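Local coordinates for imine reductase (Bacillus cereus, PDB 4D3D), which catalyses the NADPH-dependent, S-selective reduction of the cyclic imine 2-methylpyrroline to the corresponding amine, at residues N78-S84 with G104-L110; T151-G155 with G181-Y187; Y236-L240 with S295-I300; G255-E260 with V279-R284. All blocks are in the same frame, centred on the assembly; numbering follows the deposited sequence.

How the contacts relate
Contacts 1 and 2 both involve one sheet and touch through Val108 and Tyr153; contacts 3 and 4 lie in the helical C-terminal region and touch through Leu299 and Phe296 against Phe283. The centres of contacts 1 and 4 are about 48 Å apart, on opposite sides of the chain's centre. Contact 2 is buried near that centre, contact 3 is buried although peripheral, and contacts 1 and 4 are partly exposed. Chemistry follows place: backbone hydrogen bonds join the strands of contact 1, a single serine bond ties sheet to helix in contact 2, and contacts 3 and 4 rely on aromatic and aliphatic packing with water bridges. Contacts 2, 3 and 4 also touch the second subunit.

Contact 1. Residues N78-S84 with G104-L110; sequences NELVILS and GKVLVNL
Lys105 passes Glu79 O and reaches the carbonyl of Asn78. Its CB lies 4.1 Å from Glu79 O; a bend at CB-CG (chi2 -53°) then turns the chain so that CD passes 3.5 Å from Asn78 O. Beyond that the chain is extended: CE lies 3.8 Å from Asn78 O, and NZ bonds to the same oxygen at 3.1 Å, standing above the carbonyl plane.

Strands 80-83 and 106-109 pair in parallel, their short axes 4.7 Å apart at 22°. Bonds alternate between them: Glu79 O accepts from Val106 N, Val81 N gives to Val106 O, Val81 O accepts from Val108 N, Leu83 N reaches Val108 O at 2.8 Å, and Leu83 O accepts from Leu110 N. On one face Leu80 CD1 meets Val108 CG2 at 3.7 Å, and Ile82 lies alongside Val108. On the other, Leu107 CD1 rests against Val81 CB at 3.6 Å, and Leu83 CD1 touches the side-chain amide of Asn109.

Together with helix 88-95 these strands form a beta-alpha-beta unit of the Rossmann-type domain. Each backbone hydrogen bond between the strands has an N-H...O angle above 160°, which implies that backbone polarity is met inside the sheet. Aliphatic branches make up the Leu80 face and most of the other, where the Asn109 amide lies, while the ammonium group is bonded to Asn78 O before strand 80-83 and to Leu75 O of helix 71-77.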
loop_
_atom_site.group_PDB
_atom_site.type_symbol
_atom_site.label_atom_id
_atom_site.label_comp_id
_atom_site.label_asym_id
_atom_site.label_seq_id
_atom_site.Cartn_x
_atom_site.Cartn_y
_atom_site.Cartn_z
ATOM N N ASN B 78 3.431 -16.632 40.888
ATOM C CA ASN B 78 3.269 -17.520 39.764
ATOM C C ASN B 78 4.569 -17.603 38.951
ATOM O O ASN B 78 5.439 -16.689 38.979
ATOM C CB ASN B 78 2.137 -17.037 38.801
ATOM C CG ASN B 78 0.774 -17.111 39.379
ATOM O OD1 ASN B 78 0.149 -16.084 39.737
ATOM N ND2 ASN B 78 0.297 -18.300 39.548
ATOM N N GLU B 79 4.653 -18.675 38.154
ATOM C CA GLU B 79 5.727 -18.854 37.164
ATOM C C GLU B 79 5.534 -17.952 35.953
ATOM O O GLU B 79 6.470 -17.321 35.498
ATOM C CB GLU B 79 5.699 -20.301 36.669
ATOM C CG GLU B 79 6.662 -20.616 35.544
ATOM C CD GLU B 79 6.562 -22.123 35.176
ATOM O OE1 GLU B 79 5.446 -22.638 34.929
ATOM O OE2 GLU B 79 7.598 -22.780 35.266
ATOM N N LEU B 80 4.288 -17.880 35.488
ATOM C CA LEU B 80 3.958 -17.068 34.297
ATOM C C LEU B 80 3.481 -15.656 34.664
ATOM O O LEU B 80 2.505 -15.507 35.455
ATOM C CB LEU B 80 2.895 -17.803 33.492
ATOM C CG LEU B 80 2.553 -17.149 32.155
ATOM C CD1 LEU B 80 3.728 -17.175 31.220
ATOM C CD2 LEU B 80 1.342 -17.816 31.505
ATOM N N VAL B 81 4.178 -14.646 34.087
ATOM C CA VAL B 81 3.952 -13.224 34.399
ATOM C C VAL B 81 3.709 -12.526 33.074
ATOM O O VAL B 81 4.613 -12.434 32.261
ATOM C CB VAL B 81 5.199 -12.660 35.089
ATOM C CG1 VAL B 81 4.994 -11.178 35.364
ATOM C CG2 VAL B 81 5.557 -13.481 36.330
ATOM N N ILE B 82 2.479 -12.047 32.866
ATOM C CA ILE B 82 2.174 -11.220 31.692
ATOM C C ILE B 82 2.551 -9.750 31.950
ATOM O O ILE B 82 2.073 -9.175 32.913
ATOM C CB ILE B 82 0.681 -11.313 31.340
ATOM C CG1 ILE B 82 0.157 -12.748 31.183
ATOM C CG2 ILE B 82 0.364 -10.452 30.105
ATOM C CD1 ILE B 82 0.930 -13.648 30.339
ATOM N N LEU B 83 3.431 -9.167 31.145
ATOM C CA LEU B 83 3.803 -7.790 31.318
ATOM C C LEU B 83 3.042 -6.974 30.260
ATOM O O LEU B 83 3.429 -6.931 29.097
ATOM C CB LEU B 83 5.288 -7.627 31.138
ATOM C CG LEU B 83 6.161 -8.395 32.131
ATOM C CD1 LEU B 83 7.597 -8.153 31.806
ATOM C CD2 LEU B 83 5.931 -7.855 33.523
ATOM N N SER B 84 1.938 -6.388 30.662
ATOM C CA SER B 84 1.151 -5.542 29.788
ATOM C C SER B 84 1.490 -4.087 30.171
ATOM O O SER B 84 0.729 -3.413 30.858
ATOM C CB SER B 84 -0.327 -5.934 29.969
ATOM O OG SER B 84 -0.689 -6.296 31.323
ATOM N N GLY B 104 13.551 -18.700 37.248
ATOM C CA GLY B 104 12.427 -19.545 37.023
ATOM C C GLY B 104 11.127 -18.884 36.536
ATOM O O GLY B 104 10.129 -19.527 36.387
ATOM N N LYS B 105 11.142 -17.581 36.379
ATOM C CA LYS B 105 9.945 -16.871 35.930
ATOM C C LYS B 105 9.949 -16.853 34.400
ATOM O O LYS B 105 11.023 -16.841 33.793
ATOM C CB LYS B 105 9.975 -15.459 36.468
ATOM C CG LYS B 105 10.007 -15.362 37.997
ATOM C CD LYS B 105 8.868 -16.162 38.617
ATOM C CE LYS B 105 9.042 -16.358 40.156
ATOM N NZ LYS B 105 7.908 -17.112 40.723
ATOM N N VAL B 106 8.743 -16.783 33.844
ATOM C CA VAL B 106 8.575 -16.639 32.361
ATOM C C VAL B 106 7.798 -15.332 32.162
ATOM O O VAL B 106 6.616 -15.242 32.620
ATOM C CB VAL B 106 7.766 -17.808 31.799
ATOM C CG1 VAL B 106 7.501 -17.614 30.293
ATOM C CG2 VAL B 106 8.534 -19.094 32.002
ATOM N N LEU B 107 8.454 -14.330 31.594
ATOM C CA LEU B 107 7.926 -12.986 31.399
ATOM C C LEU B 107 7.398 -12.921 29.955
ATOM O O LEU B 107 8.161 -13.190 29.024
ATOM C CB LEU B 107 9.024 -11.908 31.558
ATOM C CG LEU B 107 9.554 -11.594 32.966
ATOM C CD1 LEU B 107 8.464 -11.466 34.024
ATOM C CD2 LEU B 107 10.524 -12.691 33.430
ATOM N N VAL B 108 6.133 -12.579 29.790
ATOM C CA VAL B 108 5.564 -12.420 28.433
ATOM C C VAL B 108 5.444 -10.908 28.212
ATOM O O VAL B 108 4.535 -10.243 28.759
ATOM C CB VAL B 108 4.195 -13.147 28.330
ATOM C CG1 VAL B 108 3.588 -13.003 26.916
ATOM C CG2 VAL B 108 4.309 -14.580 28.697
ATOM N N ASN B 109 6.276 -10.366 27.346
ATOM C CA ASN B 109 6.360 -8.925 27.120
ATOM C C ASN B 109 5.468 -8.589 25.985
ATOM O O ASN B 109 5.775 -8.990 24.848
ATOM C CB ASN B 109 7.777 -8.537 26.696
ATOM C CG ASN B 109 8.575 -7.973 27.822
ATOM O OD1 ASN B 109 9.458 -8.654 28.425
ATOM N ND2 ASN B 109 8.223 -6.754 28.195
ATOM N N LEU B 110 4.456 -7.780 26.248
ATOM C CA LEU B 110 3.543 -7.312 25.173
ATOM C C LEU B 110 3.749 -5.888 24.709
ATOM O O LEU B 110 3.017 -5.434 23.868
ATOM C CB LEU B 110 2.105 -7.474 25.626
ATOM C CG LEU B 110 1.728 -8.872 26.136
ATOM C CD1 LEU B 110 0.322 -8.856 26.759
ATOM C CD2 LEU B 110 1.828 -9.951 25.092
#

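Contact 2. Residues T151-G155 with G181-Y187; sequences TYYSG and GLAMLYY
Strand 151-155 and helix 182-187 run at 143° between their N-to-C directions, with axes 6.9 Å apart at closest and the CA atoms of Tyr152 and Ala183 separated by 5.1 Å. The contact is the junction of the Rossmann-type sheet with the long helix that leads into the C-terminal domain, as in the 6-phosphogluconate dehydrogenase-like fold of imine reductases.

Tyr152 does most of the packing from the strand. With its CG anti to the carbonyl carbon, the ring swings out to the helix, and Tyr186 CB stands over the centre of one face, 4.1 Å from the centroid and 8° off the ring normal. This is a CH-pi contact made by the beta carbon of Tyr186, while the two side chains cross at about a right angle. The Tyr186 ring itself is turned toward other partners: Arg176 in a cation-pi contact and Tyr221 of the second subunit edge-to-face. Tyr152 CD2 also approaches Tyr187 CB at 4.1 Å, and Tyr152 CE2 comes to the edge of the Tyr187 ring.

Ala183 fits between the two strand side chains that face the helix. Its methyl group lies 3.6 Å from Tyr152 O, with Tyr152 CB on one flank and the hydroxyl of Ser154 on another. That hydroxyl sits between the backbone N and carbonyl carbon of its own residue, hydrogen-bonded to Asp179 O as well, and Ser154 OG accepts Ala183 N at 2.9 Å with an N-H...O angle of 158°.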
loop_
_atom_site.group_PDB
_atom_site.type_symbol
_atom_site.label_atom_id
_atom_site.label_comp_id
_atom_site.label_asym_id
_atom_site.label_seq_id
_atom_site.Cartn_x
_atom_site.Cartn_y
_atom_site.Cartn_z
ATOM N N THR B 151 -2.335 -13.218 18.177
ATOM C CA THR B 151 -1.110 -12.552 18.691
ATOM C C THR B 151 0.123 -13.261 18.145
ATOM O O THR B 151 0.201 -14.526 18.090
ATOM C CB THR B 151 -1.127 -12.671 20.209
ATOM O OG1 THR B 151 -2.283 -11.976 20.725
ATOM C CG2 THR B 151 0.131 -12.125 20.855
ATOM N N TYR B 152 1.093 -12.513 17.637
ATOM C CA TYR B 152 2.373 -13.086 17.220
ATOM C C TYR B 152 3.214 -13.410 18.450
ATOM O O TYR B 152 3.292 -12.602 19.338
ATOM C CB TYR B 152 3.196 -12.063 16.429
ATOM C CG TYR B 152 2.610 -11.605 15.107
ATOM C CD1 TYR B 152 2.386 -12.510 14.109
ATOM C CD2 TYR B 152 2.332 -10.286 14.863
ATOM C CE1 TYR B 152 1.860 -12.116 12.882
ATOM C CE2 TYR B 152 1.799 -9.888 13.623
ATOM C CZ TYR B 152 1.524 -10.832 12.669
ATOM O OH TYR B 152 1.001 -10.517 11.386
ATOM N N TYR B 153 3.847 -14.567 18.484
ATOM C CA TYR B 153 4.739 -14.914 19.551
ATOM C C TYR B 153 6.054 -15.393 19.071
ATOM O O TYR B 153 6.216 -15.991 17.998
ATOM C CB TYR B 153 4.093 -16.032 20.399
ATOM C CG TYR B 153 2.977 -15.592 21.303
ATOM C CD1 TYR B 153 3.221 -14.759 22.364
ATOM C CD2 TYR B 153 1.646 -15.932 21.012
ATOM C CE1 TYR B 153 2.200 -14.348 23.202
ATOM C CE2 TYR B 153 0.599 -15.517 21.838
ATOM C CZ TYR B 153 0.866 -14.723 22.925
ATOM O OH TYR B 153 -0.099 -14.261 23.795
ATOM N N SER B 154 7.126 -15.040 19.797
ATOM C CA SER B 154 8.448 -15.557 19.468
ATOM C C SER B 154 9.339 -15.672 20.703
ATOM O O SER B 154 9.048 -15.055 21.749
ATOM C CB SER B 154 9.192 -14.751 18.395
ATOM O OG SER B 154 9.471 -13.431 18.802
ATOM N N GLY B 155 10.410 -16.430 20.573
ATOM C CA GLY B 155 11.238 -16.783 21.746
ATOM C C GLY B 155 11.429 -18.317 21.767
ATOM O O GLY B 155 11.166 -19.026 20.801
ATOM N N GLY B 181 13.056 -11.177 18.650
ATOM C CA GLY B 181 12.705 -9.999 17.846
ATOM C C GLY B 181 11.576 -10.298 16.844
ATOM O O GLY B 181 10.944 -9.362 16.348
ATOM N N LEU B 182 11.306 -11.581 16.518
ATOM C CA LEU B 182 10.379 -11.871 15.395
ATOM C C LEU B 182 8.931 -11.482 15.564
ATOM O O LEU B 182 8.304 -10.976 14.609
ATOM C CB LEU B 182 10.468 -13.363 14.956
ATOM C CG LEU B 182 11.790 -13.829 14.427
ATOM C CD1 LEU B 182 11.730 -15.328 14.258
ATOM C CD2 LEU B 182 12.141 -13.208 13.069
ATOM N N ALA B 183 8.372 -11.617 16.774
ATOM C CA ALA B 183 7.042 -11.169 17.018
ATOM C C ALA B 183 6.882 -9.678 16.733
ATOM O O ALA B 183 5.858 -9.266 16.123
ATOM C CB ALA B 183 6.621 -11.462 18.434
ATOM N N MET B 184 7.892 -8.887 17.055
ATOM C CA MET B 184 7.848 -7.454 16.760
ATOM C C MET B 184 8.134 -7.179 15.260
ATOM O O MET B 184 7.581 -6.227 14.672
ATOM C CB MET B 184 8.812 -6.682 17.653
ATOM C CG MET B 184 8.431 -6.712 19.178
ATOM S SD MET B 184 6.657 -6.868 19.632
ATOM C CE MET B 184 6.573 -5.363 18.944
ATOM N N LEU B 185 8.998 -7.975 14.681
ATOM C CA LEU B 185 9.375 -7.811 13.276
ATOM C C LEU B 185 8.135 -7.921 12.405
ATOM O O LEU B 185 7.833 -6.984 11.637
ATOM C CB LEU B 185 10.400 -8.785 12.824
ATOM C CG LEU B 185 10.767 -8.623 11.291
ATOM C CD1 LEU B 185 11.533 -7.349 10.944
ATOM C CD2 LEU B 185 11.480 -9.889 10.933
ATOM N N TYR B 186 7.412 -8.996 12.535
ATOM C CA TYR B 186 6.217 -9.236 11.686
ATOM C C TYR B 186 5.125 -8.151 11.893
ATOM O O TYR B 186 4.536 -7.620 10.962
ATOM C CB TYR B 186 5.629 -10.591 11.900
ATOM C CG TYR B 186 6.408 -11.746 11.225
ATOM C CD1 TYR B 186 7.467 -12.379 11.843
ATOM C CD2 TYR B 186 6.107 -12.135 9.903
ATOM C CE1 TYR B 186 8.185 -13.403 11.219
ATOM C CE2 TYR B 186 6.836 -13.148 9.273
ATOM C CZ TYR B 186 7.844 -13.782 9.914
ATOM O OH TYR B 186 8.521 -14.827 9.278
ATOM N N TYR B 187 4.915 -7.743 13.163
ATOM C CA TYR B 187 4.007 -6.661 13.464
ATOM C C TYR B 187 4.401 -5.313 12.806
ATOM O O TYR B 187 3.584 -4.680 12.085
ATOM C CB TYR B 187 3.970 -6.497 14.997
ATOM C CG TYR B 187 2.830 -5.555 15.399
ATOM C CD1 TYR B 187 1.535 -6.017 15.592
ATOM C CD2 TYR B 187 3.086 -4.213 15.522
ATOM C CE1 TYR B 187 0.511 -5.135 15.925
ATOM C CE2 TYR B 187 2.093 -3.321 15.873
ATOM C CZ TYR B 187 0.824 -3.757 16.034
ATOM O OH TYR B 187 -0.140 -2.819 16.382
#

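Contact 3. Residues Y236-L240 with S295-I300; sequences YTPRL and SFTSLI
The Tyr236 ring is met chiefly by Thr297 and Phe296, in different orientations. Thr297 comes over a face: its CG2 lies 3.9 Å from the Tyr236 centroid, 26° off the normal and offset toward CD1, in a CH-pi contact. Phe296 crosses Tyr236 at about a right angle, the planes at 82°, and directs its edge at the tyrosine face in an offset edge-to-face pair whose centroids are 5.5 Å apart. Phe296 CE1 is the touching atom, 3.8 Å from Tyr236 CE2. Tyr236 OH is bonded to Asp250, which also bonds Ser295 OG, so one carboxylate helps to position both residues.

Ser295 OG additionally accepts Thr297 N at 3.2 Å, closing an ST turn. Arg239 bends at chi3 (51°), bringing NE to within 3.0 Å of water 1, which accepts from it and is 2.7 Å from Thr297 OG1; Asp248 forms a salt bridge with the same arginine. Nearby, the Leu240 side chain crosses that of Thr297 obliquely, CD2 touching CB at 4.0 Å.

Phe296 meets Trp195 of the second subunit edge-to-face. Tyr236 is one of the residues of the pocket that binds a polyethylene glycol fragment, and Phe296, Thr297 and the Asp250 bond help to hold its ring in place there.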
loop_
_atom_site.group_PDB
_atom_site.type_symbol
_atom_site.label_atom_id
_atom_site.label_comp_id
_atom_site.label_asym_id
_atom_site.label_seq_id
_atom_site.Cartn_x
_atom_site.Cartn_y
_atom_site.Cartn_z
ATOM N N TYR B 236 6.251 -11.479 -7.746
ATOM C CA TYR B 236 7.657 -11.030 -7.574
ATOM C C TYR B 236 8.380 -11.730 -6.430
ATOM O O TYR B 236 9.611 -11.791 -6.486
ATOM C CB TYR B 236 7.704 -9.535 -7.369
ATOM C CG TYR B 236 7.430 -8.726 -8.651
ATOM C CD1 TYR B 236 8.334 -8.678 -9.716
ATOM C CD2 TYR B 236 6.294 -7.971 -8.736
ATOM C CE1 TYR B 236 8.057 -7.906 -10.854
ATOM C CE2 TYR B 236 6.068 -7.121 -9.862
ATOM C CZ TYR B 236 6.946 -7.164 -10.919
ATOM O OH TYR B 236 6.689 -6.325 -12.016
ATOM N N THR B 237 7.659 -12.353 -5.497
ATOM C CA THR B 237 8.270 -13.082 -4.363
ATOM C C THR B 237 9.442 -14.015 -4.700
ATOM O O THR B 237 10.561 -13.850 -4.193
ATOM C CB THR B 237 7.164 -13.737 -3.499
ATOM O OG1 THR B 237 6.503 -12.718 -2.729
ATOM C CG2 THR B 237 7.680 -14.786 -2.590
ATOM N N PRO B 238 9.239 -14.991 -5.615
ATOM C CA PRO B 238 10.336 -15.927 -5.934
ATOM C C PRO B 238 11.508 -15.258 -6.627
ATOM O O PRO B 238 12.653 -15.668 -6.380
ATOM C CB PRO B 238 9.629 -16.998 -6.813
ATOM C CG PRO B 238 8.390 -16.322 -7.342
ATOM C CD PRO B 238 7.987 -15.330 -6.301
ATOM N N ARG B 239 11.253 -14.201 -7.420
ATOM C CA ARG B 239 12.342 -13.418 -8.064
ATOM C C ARG B 239 13.191 -12.671 -6.981
ATOM O O ARG B 239 14.404 -12.653 -6.991
ATOM C CB ARG B 239 11.756 -12.450 -9.088
ATOM C CG ARG B 239 11.077 -13.187 -10.270
ATOM C CD ARG B 239 10.035 -12.447 -11.053
ATOM N NE ARG B 239 10.506 -11.191 -11.462
ATOM C CZ ARG B 239 10.576 -10.727 -12.714
ATOM N NH1 ARG B 239 10.173 -11.463 -13.741
ATOM N NH2 ARG B 239 11.065 -9.482 -12.879
ATOM N N LEU B 240 12.467 -11.988 -6.083
ATOM C CA LEU B 240 13.112 -11.276 -4.999
ATOM C C LEU B 240 13.983 -12.237 -4.193
ATOM O O LEU B 240 15.159 -11.843 -3.852
ATOM C CB LEU B 240 12.032 -10.646 -4.117
ATOM C CG LEU B 240 11.470 -9.304 -4.714
ATOM C CD1 LEU B 240 10.056 -8.987 -4.211
ATOM C CD2 LEU B 240 12.409 -8.169 -4.453
ATOM N N SER B 295 13.602 -4.621 -13.483
ATOM C CA SER B 295 12.297 -4.489 -12.816
ATOM C C SER B 295 12.378 -3.439 -11.744
ATOM O O SER B 295 13.499 -3.168 -11.159
ATOM C CB SER B 295 11.934 -5.803 -12.138
ATOM O OG SER B 295 10.708 -5.668 -11.433
ATOM N N PHE B 296 11.277 -2.732 -11.518
ATOM C CA PHE B 296 11.193 -1.847 -10.306
ATOM C C PHE B 296 11.495 -2.518 -9.013
ATOM O O PHE B 296 11.809 -1.793 -8.031
ATOM C CB PHE B 296 9.868 -1.094 -10.275
ATOM C CG PHE B 296 8.743 -1.843 -9.570
ATOM C CD1 PHE B 296 7.960 -2.753 -10.248
ATOM C CD2 PHE B 296 8.452 -1.575 -8.247
ATOM C CE1 PHE B 296 6.913 -3.394 -9.602
ATOM C CE2 PHE B 296 7.427 -2.208 -7.592
ATOM C CZ PHE B 296 6.643 -3.129 -8.272
ATOM N N THR B 297 11.505 -3.842 -8.945
ATOM C CA THR B 297 11.880 -4.573 -7.709
ATOM C C THR B 297 13.329 -4.287 -7.338
ATOM O O THR B 297 13.718 -4.429 -6.199
ATOM C CB THR B 297 11.611 -6.074 -7.755
ATOM O OG1 THR B 297 12.373 -6.682 -8.799
ATOM C CG2 THR B 297 10.165 -6.336 -7.945
ATOM N N SER B 298 14.095 -3.850 -8.329
ATOM C CA SER B 298 15.481 -3.479 -8.107
ATOM C C SER B 298 15.593 -2.334 -7.081
ATOM O O SER B 298 16.709 -2.135 -6.539
ATOM C CB SER B 298 16.197 -3.078 -9.414
ATOM O OG SER B 298 15.671 -1.916 -10.027
ATOM N N LEU B 299 14.547 -1.552 -6.885
ATOM C CA LEU B 299 14.533 -0.515 -5.834
ATOM C C LEU B 299 14.735 -1.030 -4.398
ATOM O O LEU B 299 15.134 -0.227 -3.530
ATOM C CB LEU B 299 13.322 0.389 -5.922
ATOM C CG LEU B 299 13.091 1.155 -7.238
ATOM C CD1 LEU B 299 11.770 1.856 -7.296
ATOM C CD2 LEU B 299 14.251 2.124 -7.471
ATOM N N ILE B 300 14.632 -2.317 -4.199
ATOM C CA ILE B 300 14.966 -2.862 -2.889
ATOM C C ILE B 300 16.447 -2.622 -2.570
ATOM O O ILE B 300 16.822 -2.447 -1.429
ATOM C CB ILE B 300 14.513 -4.311 -2.760
ATOM C CG1 ILE B 300 14.379 -4.633 -1.256
ATOM C CG2 ILE B 300 15.444 -5.210 -3.443
ATOM C CD1 ILE B 300 13.786 -5.972 -0.939
HETATM O O HOH W 1 11.997 -9.077 -9.994
#

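Contact 4. Residues G255-E260 with V279-R284; sequences GLASVE and VLEVFR
Leu256 and Leu280 share one pair of torsions: CG lies opposite the backbone N in each (chi1 175° in Leu256), and the second torsion, turned the same way in both, carries CD1 inward. The two CD1 atoms therefore converge from facing helices and approach to 3.4 Å, tighter than usual for methyl groups. Leu256 CD1 also lies 3.8 Å from Arg284 CG, and Leu280 CD1 is matched by Glu260 CG at 3.9 Å, so each leucine tip is bordered by the aliphatic part of a charged residue.

Val259 divides its branches. CG1 goes to the backbone of the other helix, 3.7 Å from Leu280 CA, and touches Val279 CG1; CG2 stands over one face of Phe283, 4.0 Å from the ring centroid and 15° off the normal, a CH-pi contact offset toward the rim. Helices 252-268 and 274-288 form an antiparallel hairpin in the helical C-terminal domain, the local axes 9.6 Å apart with a signed crossing angle of -157°. Gly255, with no side chain, lets the Phe283 ring lie close to the main chain, and CE2 comes 3.7 Å from Gly255 C. The ring also meets Trp195 of the second subunit edge-to-face, while Ser258 OG bonds to that tryptophan's NE1.

At the more exposed side Glu260 and Arg284 are too far apart for a salt bridge. Water 2 connects them instead, donating to Glu260 OE2 and accepting from Arg284 NH1, and the carboxylate oxygen lies near the guanidinium plane, at its edge.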
loop_
_atom_site.group_PDB
_atom_site.type_symbol
_atom_site.label_atom_id
_atom_site.label_comp_id
_atom_site.label_asym_id
_atom_site.label_seq_id
_atom_site.Cartn_x
_atom_site.Cartn_y
_atom_site.Cartn_z
ATOM N N GLY B 255 8.426 2.783 -15.090
ATOM C CA GLY B 255 7.905 3.101 -13.737
ATOM C C GLY B 255 8.163 4.518 -13.356
ATOM O O GLY B 255 7.288 5.192 -12.841
ATOM N N LEU B 256 9.420 4.998 -13.556
ATOM C CA LEU B 256 9.717 6.401 -13.278
ATOM C C LEU B 256 8.795 7.389 -14.017
ATOM O O LEU B 256 8.231 8.298 -13.493
ATOM C CB LEU B 256 11.184 6.745 -13.676
ATOM C CG LEU B 256 11.603 8.187 -13.567
ATOM C CD1 LEU B 256 11.568 8.707 -12.145
ATOM C CD2 LEU B 256 13.002 8.405 -14.246
ATOM N N ALA B 257 8.582 7.136 -15.334
ATOM C CA ALA B 257 7.720 7.976 -16.081
ATOM C C ALA B 257 6.264 7.988 -15.547
ATOM O O ALA B 257 5.612 9.010 -15.530
ATOM C CB ALA B 257 7.699 7.494 -17.540
ATOM N N SER B 258 5.799 6.839 -15.137
ATOM C CA SER B 258 4.489 6.710 -14.535
ATOM C C SER B 258 4.338 7.511 -13.188
ATOM O O SER B 258 3.383 8.269 -12.994
ATOM C CB SER B 258 4.212 5.257 -14.309
ATOM O OG SER B 258 2.968 5.004 -13.754
ATOM N N VAL B 259 5.371 7.412 -12.374
ATOM C CA VAL B 259 5.389 8.166 -11.129
ATOM C C VAL B 259 5.437 9.644 -11.382
ATOM O O VAL B 259 4.776 10.443 -10.717
ATOM C CB VAL B 259 6.551 7.691 -10.209
ATOM C CG1 VAL B 259 6.615 8.557 -8.958
ATOM C CG2 VAL B 259 6.362 6.249 -9.804
ATOM N N GLU B 260 6.203 10.081 -12.374
ATOM C CA GLU B 260 6.261 11.498 -12.765
ATOM C C GLU B 260 4.886 12.043 -13.122
ATOM O O GLU B 260 4.517 13.137 -12.685
ATOM C CB GLU B 260 7.171 11.731 -13.982
ATOM C CG GLU B 260 8.635 11.621 -13.708
ATOM C CD GLU B 260 9.502 11.556 -14.978
ATOM O OE1 GLU B 260 8.972 11.313 -16.092
ATOM O OE2 GLU B 260 10.730 11.774 -14.870
ATOM N N VAL B 279 8.290 8.980 -3.301
ATOM C CA VAL B 279 8.286 7.822 -4.222
ATOM C C VAL B 279 9.155 8.123 -5.445
ATOM O O VAL B 279 9.994 7.263 -5.823
ATOM C CB VAL B 279 6.821 7.487 -4.625
ATOM C CG1 VAL B 279 6.737 6.431 -5.699
ATOM C CG2 VAL B 279 5.965 7.072 -3.397
ATOM N N LEU B 280 8.912 9.281 -6.066
ATOM C CA LEU B 280 9.666 9.704 -7.243
ATOM C C LEU B 280 11.202 9.699 -6.966
ATOM O O LEU B 280 11.982 9.224 -7.770
ATOM C CB LEU B 280 9.233 11.126 -7.680
ATOM C CG LEU B 280 9.942 11.651 -8.935
ATOM C CD1 LEU B 280 9.687 10.688 -10.086
ATOM C CD2 LEU B 280 9.496 13.061 -9.240
ATOM N N GLU B 281 11.612 10.200 -5.827
ATOM C CA GLU B 281 13.032 10.260 -5.512
ATOM C C GLU B 281 13.656 8.885 -5.305
ATOM O O GLU B 281 14.821 8.653 -5.630
ATOM C CB GLU B 281 13.282 11.197 -4.356
ATOM C CG GLU B 281 14.791 11.318 -3.945
ATOM C CD GLU B 281 15.756 11.863 -5.031
ATOM O OE1 GLU B 281 15.290 12.443 -6.084
ATOM O OE2 GLU B 281 17.013 11.662 -4.818
ATOM N N VAL B 282 12.915 7.935 -4.778
ATOM C CA VAL B 282 13.369 6.536 -4.716
ATOM C C VAL B 282 13.646 6.019 -6.144
ATOM O O VAL B 282 14.701 5.412 -6.426
ATOM C CB VAL B 282 12.383 5.617 -3.975
ATOM C CG1 VAL B 282 12.866 4.195 -4.029
ATOM C CG2 VAL B 282 12.227 6.016 -2.510
ATOM N N PHE B 283 12.649 6.176 -7.024
ATOM C CA PHE B 283 12.809 5.779 -8.451
ATOM C C PHE B 283 14.028 6.444 -9.083
ATOM O O PHE B 283 14.794 5.765 -9.781
ATOM C CB PHE B 283 11.567 6.096 -9.258
ATOM C CG PHE B 283 10.481 5.006 -9.172
ATOM C CD1 PHE B 283 9.664 4.900 -8.064
ATOM C CD2 PHE B 283 10.315 4.121 -10.212
ATOM C CE1 PHE B 283 8.776 3.846 -7.985
ATOM C CE2 PHE B 283 9.354 3.089 -10.151
ATOM C CZ PHE B 283 8.581 2.999 -9.021
ATOM N N ARG B 284 14.196 7.733 -8.858
ATOM C CA ARG B 284 15.352 8.447 -9.422
ATOM C C ARG B 284 16.663 7.931 -8.893
ATOM O O ARG B 284 17.619 7.771 -9.662
ATOM C CB ARG B 284 15.225 9.929 -9.258
ATOM C CG ARG B 284 14.150 10.549 -10.125
ATOM C CD ARG B 284 14.199 12.069 -10.274
ATOM N NE ARG B 284 15.489 12.486 -10.938
ATOM C CZ ARG B 284 15.758 12.534 -12.271
ATOM N NH1 ARG B 284 14.837 12.205 -13.239
ATOM N NH2 ARG B 284 16.977 12.946 -12.677
HETATM O O HOH W 2 12.086 12.429 -12.770
#